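Local coordinates for protein gamma-glutamylcyclotransferase (Homo sapiens, PDB 3CRY) that catalyses the release of 5-oxoproline from gamma-glutamyl dipeptides, a step of the gamma-glutamyl cycle that may matter for glutathione homeostasis, at residues Glu15-Ala21 with Val82-Lys88; Leu94-Val100 with Cys122-Leu126; Pro134-Lys140 with Ala162-Tyr168. The protein carries 1 engineered substitution. One frame throughout, in Å; residues are numbered along the deposited sequence. Where two conformers were deposited one is given.

Contact 1: residues Glu15-Ala21 with Val82-Lys88; sequences ESFLYFA and VVWKMNK
This is an antiparallel strand pair in the five-stranded barrel. Strand 16-21 lies between strands 77-87 and 119-126. The axes of 16-21 and 82-87 approach to 4.5 Å, directions 151° apart. The register runs from Ser16 opposite Asn87 to Ala21 opposite Val82. The hydrogen-bonded pairs each make two backbone bonds: Phe17 N to Met86 O 2.8 Å and Met86 N to Phe17 O 3.0 Å, Tyr19 N to Trp84 O and Trp84 N to Tyr19 O both 2.8 Å, Ala21 N to Val82 O 2.8 Å and Val82 N to Ala21 O 3.0 Å. The pairing extends one step further, with Lys88 N to Glu15 O at 2.9 Å. Beside it Asn87 ND2 donates to Glu15 OE1 at 2.7 Å. Leu18 and Phe20 bond Arg123 of strand 119-126 through their backbones; this parallel pairing closes the otherwise antiparallel barrel. Tyr19, Phe20 and Ala21 belong to the inferred substrate-binding run; the Tyr19 side chain is about 4 Å from that of catalytic position Gln98. The Phe17, Tyr19, Trp84 and Met86 side chains share one face, covered in part by Leu94 of helix 91-97. Met86 (chi1 m, chi2 t) makes oblique Met-aromatic contacts, its SD 5.0 Å from the Phe17 ring centroid and 5.1 Å from that of Tyr19. Tyr19 CD2 meets Trp84 CD1 at 3.8 Å. On the other face Leu18 CB packs on Val83 CG1 at 3.9 Å.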
loop_
_atom_site.group_PDB
_atom_site.type_symbol
_atom_site.label_atom_id
_atom_site.label_comp_id
_atom_site.label_asym_id
_atom_site.label_seq_id
_atom_site.Cartn_x
_atom_site.Cartn_y
_atom_site.Cartn_z
ATOM N N GLU A 15 -7.981 1.429 22.414
ATOM C CA GLU A 15 -8.658 0.145 22.313
ATOM C C GLU A 15 -9.137 -0.109 20.870
ATOM O O GLU A 15 -9.338 -1.258 20.482
ATOM C CB GLU A 15 -9.829 0.147 23.316
ATOM C CG GLU A 15 -10.853 -1.002 23.229
ATOM C CD GLU A 15 -10.724 -2.037 24.354
ATOM O OE1 GLU A 15 -10.991 -3.235 24.090
ATOM O OE2 GLU A 15 -10.376 -1.656 25.498
ATOM N N SER A 16 -9.290 0.967 20.089
ATOM C CA SER A 16 -9.948 0.900 18.769
ATOM C C SER A 16 -9.094 1.396 17.613
ATOM O O SER A 16 -8.097 2.094 17.805
ATOM C CB SER A 16 -11.248 1.708 18.789
ATOM O OG SER A 16 -12.128 1.191 19.767
ATOM N N PHE A 17 -9.509 1.035 16.401
ATOM C CA PHE A 17 -8.910 1.595 15.200
ATOM C C PHE A 17 -10.015 1.891 14.188
ATOM O O PHE A 17 -11.118 1.367 14.302
ATOM C CB PHE A 17 -7.833 0.668 14.610
ATOM C CG PHE A 17 -8.373 -0.558 13.927
ATOM C CD1 PHE A 17 -8.736 -1.688 14.668
ATOM C CD2 PHE A 17 -8.516 -0.588 12.536
ATOM C CE1 PHE A 17 -9.218 -2.833 14.043
ATOM C CE2 PHE A 17 -9.009 -1.727 11.896
ATOM C CZ PHE A 17 -9.365 -2.852 12.640
ATOM N N LEU A 18 -9.700 2.720 13.204
ATOM C CA LEU A 18 -10.676 3.090 12.169
ATOM C C LEU A 18 -10.289 2.417 10.858
ATOM O O LEU A 18 -9.107 2.371 10.503
ATOM C CB LEU A 18 -10.711 4.606 11.992
ATOM C CG LEU A 18 -11.077 5.428 13.235
ATOM C CD1 LEU A 18 -10.991 6.883 12.928
ATOM C CD2 LEU A 18 -12.482 5.062 13.733
ATOM N N TYR A 19 -11.294 1.903 10.150
ATOM C CA TYR A 19 -11.107 1.115 8.925
ATOM C C TYR A 19 -11.918 1.777 7.796
ATOM O O TYR A 19 -13.111 1.984 7.938
ATOM C CB TYR A 19 -11.557 -0.346 9.160
ATOM C CG TYR A 19 -11.832 -1.113 7.871
ATOM C CD1 TYR A 19 -10.862 -1.191 6.856
ATOM C CD2 TYR A 19 -13.040 -1.771 7.669
ATOM C CE1 TYR A 19 -11.121 -1.876 5.652
ATOM C CE2 TYR A 19 -13.296 -2.477 6.484
ATOM C CZ TYR A 19 -12.346 -2.516 5.482
ATOM O OH TYR A 19 -12.596 -3.188 4.309
ATOM N N PHE A 20 -11.254 2.098 6.679
ATOM C CA PHE A 20 -11.910 2.750 5.539
ATOM C C PHE A 20 -12.256 1.699 4.483
ATOM O O PHE A 20 -11.353 1.082 3.874
ATOM C CB PHE A 20 -10.995 3.850 4.946
ATOM C CG PHE A 20 -11.537 4.517 3.696
ATOM C CD1 PHE A 20 -12.564 5.472 3.789
ATOM C CD2 PHE A 20 -10.999 4.220 2.427
ATOM C CE1 PHE A 20 -13.082 6.107 2.630
ATOM C CE2 PHE A 20 -11.485 4.872 1.275
ATOM C CZ PHE A 20 -12.531 5.820 1.383
ATOM N N ALA A 21 -13.559 1.463 4.329
ATOM C CA ALA A 21 -14.080 0.514 3.322
ATOM C C ALA A 21 -14.591 1.198 2.074
ATOM O O ALA A 21 -15.311 2.175 2.173
ATOM C CB ALA A 21 -15.194 -0.335 3.922
ATOM N N VAL A 82 -16.885 4.251 3.575
ATOM C CA VAL A 82 -17.421 4.228 4.940
ATOM C C VAL A 82 -16.270 3.937 5.890
ATOM O O VAL A 82 -15.502 2.986 5.666
ATOM C CB VAL A 82 -18.510 3.123 5.135
ATOM C CG1 VAL A 82 -18.822 2.911 6.648
ATOM C CG2 VAL A 82 -19.781 3.492 4.351
ATOM N N VAL A 83 -16.169 4.757 6.934
ATOM C CA VAL A 83 -15.225 4.521 8.030
ATOM C C VAL A 83 -15.944 3.715 9.112
ATOM O O VAL A 83 -17.001 4.142 9.633
ATOM C CB VAL A 83 -14.632 5.838 8.599
ATOM C CG1 VAL A 83 -13.696 5.530 9.739
ATOM C CG2 VAL A 83 -13.883 6.624 7.475
ATOM N N TRP A 84 -15.362 2.558 9.435
ATOM C CA TRP A 84 -15.837 1.680 10.507
ATOM C C TRP A 84 -14.930 1.753 11.731
ATOM O O TRP A 84 -13.705 1.739 11.604
ATOM C CB TRP A 84 -15.877 0.216 10.032
ATOM C CG TRP A 84 -16.821 -0.034 8.881
ATOM C CD1 TRP A 84 -16.491 -0.106 7.558
ATOM C CD2 TRP A 84 -18.242 -0.232 8.956
ATOM N NE1 TRP A 84 -17.616 -0.333 6.797
ATOM C CE2 TRP A 84 -18.706 -0.419 7.628
ATOM C CE3 TRP A 84 -19.167 -0.288 10.020
ATOM C CZ2 TRP A 84 -20.077 -0.644 7.321
ATOM C CZ3 TRP A 84 -20.529 -0.507 9.718
ATOM C CH2 TRP A 84 -20.966 -0.677 8.369
ATOM N N LYS A 85 -15.530 1.801 12.922
ATOM C CA LYS A 85 -14.747 1.704 14.159
ATOM C C LYS A 85 -14.726 0.250 14.610
ATOM O O LYS A 85 -15.784 -0.391 14.760
ATOM C CB LYS A 85 -15.372 2.575 15.249
ATOM C CG LYS A 85 -14.542 2.667 16.530
ATOM C CD LYS A 85 -15.284 3.577 17.507
ATOM C CE LYS A 85 -14.373 4.127 18.578
ATOM N NZ LYS A 85 -15.215 4.766 19.641
ATOM N N MET A 86 -13.521 -0.268 14.825
ATOM C CA MET A 86 -13.333 -1.669 15.200
ATOM C C MET A 86 -12.392 -1.804 16.394
ATOM O O MET A 86 -11.563 -0.909 16.638
ATOM C CB MET A 86 -12.795 -2.437 13.994
ATOM C CG MET A 86 -13.839 -2.602 12.882
ATOM S SD MET A 86 -13.183 -3.361 11.380
ATOM C CE MET A 86 -12.974 -5.031 11.958
ATOM N N ASN A 87 -12.513 -2.895 17.146
ATOM C CA ASN A 87 -11.569 -3.150 18.238
ATOM C C ASN A 87 -10.213 -3.618 17.717
ATOM O O ASN A 87 -10.137 -4.364 16.743
ATOM C CB ASN A 87 -12.121 -4.151 19.257
ATOM C CG ASN A 87 -11.303 -4.172 20.543
ATOM O OD1 ASN A 87 -10.244 -4.796 20.614
ATOM N ND2 ASN A 87 -11.783 -3.467 21.557
ATOM N N LYS A 88 -9.134 -3.167 18.353
ATOM C CA LYS A 88 -7.787 -3.559 17.907
ATOM C C LYS A 88 -7.559 -5.080 17.958
ATOM O O LYS A 88 -6.734 -5.618 17.217
ATOM C CB LYS A 88 -6.693 -2.777 18.646
ATOM C CG LYS A 88 -6.415 -1.420 18.023
ATOM C CD LYS A 88 -5.243 -0.714 18.697
ATOM C CE LYS A 88 -5.089 0.698 18.158
ATOM N NZ LYS A 88 -4.435 1.597 19.161
#

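Contact 2: residues Leu94-Val100 with Cys122-Leu126; sequences LDEQQGV and CRSYL. Engineered in segment 94-100: Gln98 (natural residue Glu).
Tyr125 lays its ring under the side chain of Gln98, whose CG sits 3.6 Å from the ring centroid and almost on the ring normal. This is a CH-pi contact. Gln98 is an engineered substitution for the natural Glu, the experimentally established proton acceptor, so the contact lies in the active site. Gln98 is the first residue to leave helical geometry after helix 91-97 (phi/psi -92/6), and its chi1 and chi2 are both m. Its CA is 7.7 Å from the CA of Tyr125. Gly99 follows with positive phi (62/35). Segment 122-126 is extended. Tyr125 has chi1 m and chi2 near -90°, and its ring reaches the helix. There Tyr125 OH donates a short hydrogen bond to Asp95 OD1 at 2.6 Å. Leu94 CG lies 3.9 Å from Tyr125 CE2, and Val100 CG2 lies 4.0 Å from Tyr125 CE1 at the ring edge. Asp95 (chi1 m) also forms a salt bridge with Arg123, whose chi1 to chi3 are all t. Arg123 NH2 is 3.0 Å from both Asp95 OD1 and Asp95 OD2. The bond from Arg123 NE to Asp95 OD1, 3.4 Å, is weak. One carboxylate thus joins the helix to two residues of the strand. Arg123 NH2 also pairs with Glu109 of the second subunit, which links this site to the homodimer interface. The helix end packs against strand 119-126, with Val107 of strand 106-114 touching Asp95, Arg123 and Tyr125, and Tyr19 of strand 16-21 touching Leu94 and Tyr125.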
loop_
_atom_site.group_PDB
_atom_site.type_symbol
_atom_site.label_atom_id
_atom_site.label_comp_id
_atom_site.label_asym_id
_atom_site.label_seq_id
_atom_site.Cartn_x
_atom_site.Cartn_y
_atom_site.Cartn_z
ATOM N N LEU A 94 -9.083 -9.066 10.251
ATOM C CA LEU A 94 -9.392 -8.260 9.066
ATOM C C LEU A 94 -8.340 -8.481 7.981
ATOM O O LEU A 94 -8.672 -8.660 6.807
ATOM C CB LEU A 94 -9.495 -6.781 9.453
ATOM C CG LEU A 94 -10.097 -5.813 8.427
ATOM C CD1 LEU A 94 -11.495 -6.261 7.935
ATOM C CD2 LEU A 94 -10.114 -4.388 8.987
ATOM N N ASP A 95 -7.066 -8.509 8.389
ATOM C CA ASP A 95 -5.966 -8.837 7.480
ATOM C C ASP A 95 -6.172 -10.189 6.801
ATOM O O ASP A 95 -6.013 -10.309 5.581
ATOM C CB ASP A 95 -4.612 -8.830 8.218
ATOM C CG ASP A 95 -4.162 -7.433 8.655
ATOM O OD1 ASP A 95 -4.838 -6.409 8.368
ATOM O OD2 ASP A 95 -3.087 -7.367 9.310
ATOM N N GLU A 96 -6.521 -11.207 7.592
ATOM C CA GLU A 96 -6.747 -12.553 7.076
ATOM C C GLU A 96 -7.873 -12.577 6.047
ATOM O O GLU A 96 -7.790 -13.258 5.019
ATOM C CB GLU A 96 -7.039 -13.516 8.231
ATOM C CG GLU A 96 -5.830 -14.339 8.639
ATOM C CD GLU A 96 -5.636 -15.536 7.742
ATOM O OE1 GLU A 96 -6.658 -16.159 7.391
ATOM O OE2 GLU A 96 -4.485 -15.866 7.382
ATOM N N GLN A 97 -8.928 -11.821 6.325
ATOM C CA GLN A 97 -10.062 -11.719 5.401
ATOM C C GLN A 97 -9.680 -11.182 4.028
ATOM O O GLN A 97 -10.268 -11.571 3.010
ATOM C CB GLN A 97 -11.138 -10.837 6.007
ATOM C CG GLN A 97 -11.764 -11.445 7.267
ATOM C CD GLN A 97 -12.619 -10.461 8.011
ATOM O OE1 GLN A 97 -13.328 -9.662 7.402
ATOM N NE2 GLN A 97 -12.547 -10.493 9.339
ATOM N N GLN A 98 -8.686 -10.293 4.000
ATOM C CA GLN A 98 -8.257 -9.644 2.770
ATOM C C GLN A 98 -7.118 -10.405 2.073
ATOM O O GLN A 98 -6.564 -9.919 1.072
ATOM C CB GLN A 98 -7.813 -8.205 3.051
ATOM C CG GLN A 98 -8.880 -7.321 3.684
ATOM C CD GLN A 98 -10.020 -7.024 2.739
ATOM O OE1 GLN A 98 -9.827 -6.895 1.525
ATOM N NE2 GLN A 98 -11.216 -6.889 3.286
ATOM N N GLY A 99 -6.764 -11.580 2.602
ATOM C CA GLY A 99 -5.771 -12.447 1.947
ATOM C C GLY A 99 -4.394 -11.789 1.831
ATOM O O GLY A 99 -3.667 -11.987 0.846
ATOM N N VAL A 100 -4.045 -10.995 2.835
ATOM C CA VAL A 100 -2.743 -10.304 2.835
ATOM C C VAL A 100 -1.615 -11.334 2.694
ATOM O O VAL A 100 -0.673 -11.148 1.920
ATOM C CB VAL A 100 -2.543 -9.412 4.099
ATOM C CG1 VAL A 100 -1.104 -8.850 4.171
ATOM C CG2 VAL A 100 -3.537 -8.276 4.128
ATOM N N CYS A 122 -6.954 6.332 8.777
ATOM C CA CYS A 122 -7.591 5.011 8.701
ATOM C C CYS A 122 -6.691 3.892 8.181
ATOM O O CYS A 122 -5.818 4.130 7.356
ATOM C CB CYS A 122 -8.792 5.060 7.746
ATOM S SG CYS A 122 -10.124 6.149 8.258
ATOM N N ARG A 123 -6.948 2.675 8.648
ATOM C CA ARG A 123 -6.421 1.467 7.995
ATOM C C ARG A 123 -7.290 1.157 6.764
ATOM O O ARG A 123 -8.512 1.331 6.793
ATOM C CB ARG A 123 -6.467 0.299 8.984
ATOM C CG ARG A 123 -5.757 -1.011 8.548
ATOM C CD ARG A 123 -5.949 -2.082 9.629
ATOM N NE ARG A 123 -5.059 -3.250 9.483
ATOM C CZ ARG A 123 -3.788 -3.286 9.915
ATOM N NH1 ARG A 123 -3.233 -2.222 10.490
ATOM N NH2 ARG A 123 -3.056 -4.386 9.756
ATOM N N SER A 124 -6.651 0.739 5.674
ATOM C CA SER A 124 -7.366 0.220 4.504
ATOM C C SER A 124 -6.486 -0.817 3.813
ATOM O O SER A 124 -5.494 -1.291 4.412
ATOM C CB SER A 124 -7.770 1.369 3.542
ATOM O OG SER A 124 -8.842 0.953 2.688
ATOM N N TYR A 125 -6.848 -1.168 2.573
ATOM C CA TYR A 125 -6.220 -2.245 1.789
ATOM C C TYR A 125 -6.276 -1.880 0.334
ATOM O O TYR A 125 -7.253 -1.269 -0.109
ATOM C CB TYR A 125 -6.976 -3.572 1.967
ATOM C CG TYR A 125 -6.983 -4.038 3.408
ATOM C CD1 TYR A 125 -5.959 -4.856 3.893
ATOM C CD2 TYR A 125 -7.990 -3.622 4.290
ATOM C CE1 TYR A 125 -5.947 -5.274 5.229
ATOM C CE2 TYR A 125 -7.983 -4.033 5.627
ATOM C CZ TYR A 125 -6.955 -4.855 6.078
ATOM O OH TYR A 125 -6.954 -5.247 7.387
ATOM N N LEU A 126 -5.226 -2.251 -0.406
ATOM C CA LEU A 126 -5.306 -2.212 -1.870
ATOM C C LEU A 126 -4.451 -3.302 -2.523
ATOM O O LEU A 126 -3.574 -3.891 -1.865
ATOM C CB LEU A 126 -4.976 -0.803 -2.390
ATOM C CG LEU A 126 -3.578 -0.240 -2.042
ATOM C CD1 LEU A 126 -2.441 -0.918 -2.796
ATOM C CD2 LEU A 126 -3.574 1.282 -2.308
#

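Contact 3: residues Pro134-Lys140 with Ala162-Tyr168; sequences PPSPQYK and AIEPNDY. With ACT (acetate ion), chain C.
Lys140, Tyr168 and Pro165 have the largest buried areas in this contact between the start of helix 137-149 and the irregular segment 162-168. Lys140 is fully extended, with every chi t. Its NZ donates to Ile163 O at 2.7 Å and bonds Lys161 O, two carbonyls at and just after the C-terminal end of helix 154-161. Pro165 packs its CB against Pro137 CG at 4.1 Å, and its CA lies 3.2 Å from Pro135 O. The next residue bonds to that same carbonyl: Asn166 N to Pro135 O, 2.8 Å. The nearest CA atoms are those of Pro135 and Pro165, 5.1 Å apart, and of Ser136 and Asn166, 5.2 Å apart. Asn166 (chi1 p) closes an Asx turn, with Tyr168 N to Asn166 OD1 at 2.8 Å. One water joins Pro134 O at 2.7 Å and Asn166 ND2 at 3.0 Å. Tyr168 (chi1 t) meets Gln138 NE2 at its ring edge, 3.6 Å from CD2. Ser136 (chi1 p) is the N-cap; its OG accepts from Tyr139 N at 3.1 Å and bonds Trp64 O. This helix carries Tyr139, an inferred substrate-binding residue. Tyr139 OH bonds Ala69 N and makes a very short hydrogen bond, 2.5 Å, to O of an acetate probably from the crystallisation liquor. Pro135 and Ile163, 3.7 Å apart at CG and CG2, both reach Phe53 of strand 49-56, while Gln138 touches helix 174-181.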
loop_
_atom_site.group_PDB
_atom_site.type_symbol
_atom_site.label_atom_id
_atom_site.label_comp_id
_atom_site.label_asym_id
_atom_site.label_seq_id
_atom_site.Cartn_x
_atom_site.Cartn_y
_atom_site.Cartn_z
ATOM N N PRO A 134 -13.845 -6.553 -14.872
ATOM C CA PRO A 134 -15.115 -6.063 -14.327
ATOM C C PRO A 134 -15.679 -6.906 -13.177
ATOM O O PRO A 134 -15.500 -8.137 -13.154
ATOM C CB PRO A 134 -16.080 -6.084 -15.524
ATOM C CG PRO A 134 -15.282 -6.447 -16.716
ATOM C CD PRO A 134 -13.932 -6.956 -16.291
ATOM N N PRO A 135 -16.398 -6.248 -12.244
ATOM C CA PRO A 135 -17.008 -6.986 -11.140
ATOM C C PRO A 135 -18.219 -7.794 -11.620
ATOM O O PRO A 135 -18.814 -7.468 -12.664
ATOM C CB PRO A 135 -17.491 -5.872 -10.192
ATOM C CG PRO A 135 -17.777 -4.680 -11.132
ATOM C CD PRO A 135 -16.698 -4.794 -12.194
ATOM N N SER A 136 -18.562 -8.841 -10.874
ATOM C CA SER A 136 -19.828 -9.561 -11.127
ATOM C C SER A 136 -21.051 -8.680 -10.797
ATOM O O SER A 136 -20.961 -7.740 -10.003
ATOM C CB SER A 136 -19.889 -10.853 -10.307
ATOM O OG SER A 136 -19.980 -10.525 -8.926
ATOM N N PRO A 137 -22.210 -8.975 -11.417
ATOM C CA PRO A 137 -23.411 -8.245 -11.001
ATOM C C PRO A 137 -23.686 -8.315 -9.495
ATOM O O PRO A 137 -24.076 -7.303 -8.893
ATOM C CB PRO A 137 -24.536 -8.910 -11.828
ATOM C CG PRO A 137 -23.807 -9.371 -13.101
ATOM C CD PRO A 137 -22.456 -9.871 -12.569
ATOM N N GLN A 138 -23.471 -9.477 -8.889
ATOM C CA GLN A 138 -23.707 -9.648 -7.455
ATOM C C GLN A 138 -22.812 -8.739 -6.601
ATOM O O GLN A 138 -23.287 -8.062 -5.666
ATOM C CB GLN A 138 -23.572 -11.124 -7.079
ATOM C CG GLN A 138 -24.586 -12.041 -7.846
ATOM C CD GLN A 138 -24.042 -12.554 -9.196
ATOM O OE1 GLN A 138 -23.090 -12.009 -9.733
ATOM N NE2 GLN A 138 -24.639 -13.639 -9.721
ATOM N N TYR A 139 -21.538 -8.678 -6.958
ATOM C CA TYR A 139 -20.604 -7.816 -6.223
ATOM C C TYR A 139 -20.956 -6.342 -6.407
ATOM O O TYR A 139 -21.003 -5.581 -5.429
ATOM C CB TYR A 139 -19.186 -8.113 -6.692
ATOM C CG TYR A 139 -18.071 -7.470 -5.910
ATOM C CD1 TYR A 139 -17.835 -7.810 -4.572
ATOM C CD2 TYR A 139 -17.192 -6.578 -6.549
ATOM C CE1 TYR A 139 -16.762 -7.253 -3.870
ATOM C CE2 TYR A 139 -16.127 -6.005 -5.860
ATOM C CZ TYR A 139 -15.916 -6.361 -4.510
ATOM O OH TYR A 139 -14.856 -5.811 -3.805
ATOM N N LYS A 140 -21.243 -5.932 -7.641
ATOM C CA LYS A 140 -21.717 -4.565 -7.887
ATOM C C LYS A 140 -22.960 -4.242 -7.045
ATOM O O LYS A 140 -23.050 -3.163 -6.447
ATOM C CB LYS A 140 -21.975 -4.356 -9.395
ATOM C CG LYS A 140 -22.536 -2.990 -9.680
ATOM C CD LYS A 140 -22.870 -2.752 -11.143
ATOM C CE LYS A 140 -23.585 -1.402 -11.266
ATOM N NZ LYS A 140 -23.990 -1.097 -12.676
ATOM N N ALA A 162 -23.014 3.291 -12.510
ATOM C CA ALA A 162 -22.555 3.357 -13.897
ATOM C C ALA A 162 -21.520 2.275 -14.218
ATOM O O ALA A 162 -21.160 2.083 -15.373
ATOM C CB ALA A 162 -22.001 4.740 -14.203
ATOM N N ILE A 163 -21.068 1.526 -13.213
ATOM C CA ILE A 163 -20.027 0.508 -13.463
ATOM C C ILE A 163 -20.570 -0.607 -14.354
ATOM O O ILE A 163 -21.657 -1.125 -14.085
ATOM C CB ILE A 163 -19.527 -0.096 -12.135
ATOM C CG1 ILE A 163 -18.819 0.987 -11.302
ATOM C CG2 ILE A 163 -18.590 -1.288 -12.389
ATOM C CD1 ILE A 163 -18.489 0.547 -9.880
ATOM N N GLU A 164 -19.826 -0.988 -15.393
ATOM C CA GLU A 164 -20.284 -2.080 -16.259
ATOM C C GLU A 164 -19.813 -3.436 -15.686
ATOM O O GLU A 164 -18.607 -3.676 -15.589
ATOM C CB GLU A 164 -19.790 -1.879 -17.701
ATOM C CG GLU A 164 -20.456 -0.673 -18.409
ATOM C CD GLU A 164 -21.820 -1.011 -19.065
ATOM O OE1 GLU A 164 -22.198 -2.196 -19.083
ATOM O OE2 GLU A 164 -22.523 -0.084 -19.579
ATOM N N PRO A 165 -20.755 -4.314 -15.297
ATOM C CA PRO A 165 -20.355 -5.598 -14.696
ATOM C C PRO A 165 -19.978 -6.612 -15.768
ATOM O O PRO A 165 -20.178 -6.364 -16.982
ATOM C CB PRO A 165 -21.614 -6.038 -13.924
ATOM C CG PRO A 165 -22.751 -5.466 -14.756
ATOM C CD PRO A 165 -22.226 -4.181 -15.384
ATOM N N ASN A 166 -19.440 -7.749 -15.349
ATOM C CA ASN A 166 -19.300 -8.860 -16.270
ATOM C C ASN A 166 -20.658 -9.548 -16.482
ATOM O O ASN A 166 -21.679 -9.067 -16.006
ATOM C CB ASN A 166 -18.198 -9.835 -15.830
ATOM C CG ASN A 166 -18.550 -10.646 -14.579
ATOM O OD1 ASN A 166 -19.714 -10.850 -14.223
ATOM N ND2 ASN A 166 -17.523 -11.128 -13.920
ATOM N N ASP A 167 -20.661 -10.672 -17.183
ATOM C CA ASP A 167 -21.925 -11.371 -17.467
ATOM C C ASP A 167 -22.133 -12.633 -16.611
ATOM O O ASP A 167 -22.807 -13.598 -17.037
ATOM C CB ASP A 167 -22.021 -11.678 -18.981
ATOM C CG ASP A 167 -20.990 -12.698 -19.425
ATOM O OD1 ASP A 167 -20.074 -12.997 -18.625
ATOM O OD2 ASP A 167 -21.095 -13.215 -20.575
ATOM N N TYR A 168 -21.582 -12.648 -15.388
ATOM C CA TYR A 168 -21.795 -13.785 -14.491
ATOM C C TYR A 168 -23.242 -13.883 -14.000
ATOM O O TYR A 168 -23.711 -13.026 -13.246
ATOM C CB TYR A 168 -20.849 -13.759 -13.270
ATOM C CG TYR A 168 -20.962 -15.019 -12.448
ATOM C CD1 TYR A 168 -20.355 -16.213 -12.880
ATOM C CD2 TYR A 168 -21.688 -15.038 -11.249
ATOM C CE1 TYR A 168 -20.480 -17.392 -12.140
ATOM C CE2 TYR A 168 -21.809 -16.199 -10.502
ATOM C CZ TYR A 168 -21.211 -17.375 -10.943
ATOM O OH TYR A 168 -21.343 -18.524 -10.192
HETATM C C ACT C . -13.762 -6.333 -0.630
HETATM O O ACT C . -14.754 -5.981 -1.320
HETATM O OXT ACT C . -13.700 -5.843 0.533
HETATM C CH3 ACT C . -12.699 -7.277 -1.140
HETATM O O HOH W 1 -14.695 -10.233 -14.577
#

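In the fold
From the N terminus, contact 1 closes first, bringing strand 16-21 beside strand 77-87 after helix 28-34, barrel strand 39-46, and strands 49-56 and 68-74 of the three-stranded sheet. Helix 91-97 follows directly, and contact 2 closes the excursion through strand 106-114 back to strand 119-126. Contact 3, across the chain's centre from both, joins the start of helix 137-149 to the segment after helix 154-161. None nests or crosses. Contacts 1 and 2 touch: Phe20 N to Arg123 O and Phe20 O to Ser124 OG, both 2.8 Å and probable hydrogen bonds, pair the barrel's first and last strands and close it. Contact 2 holds the experimentally assigned catalytic position, engineered to Gln; contacts 1 and 3 hold inferred substrate-binding residues.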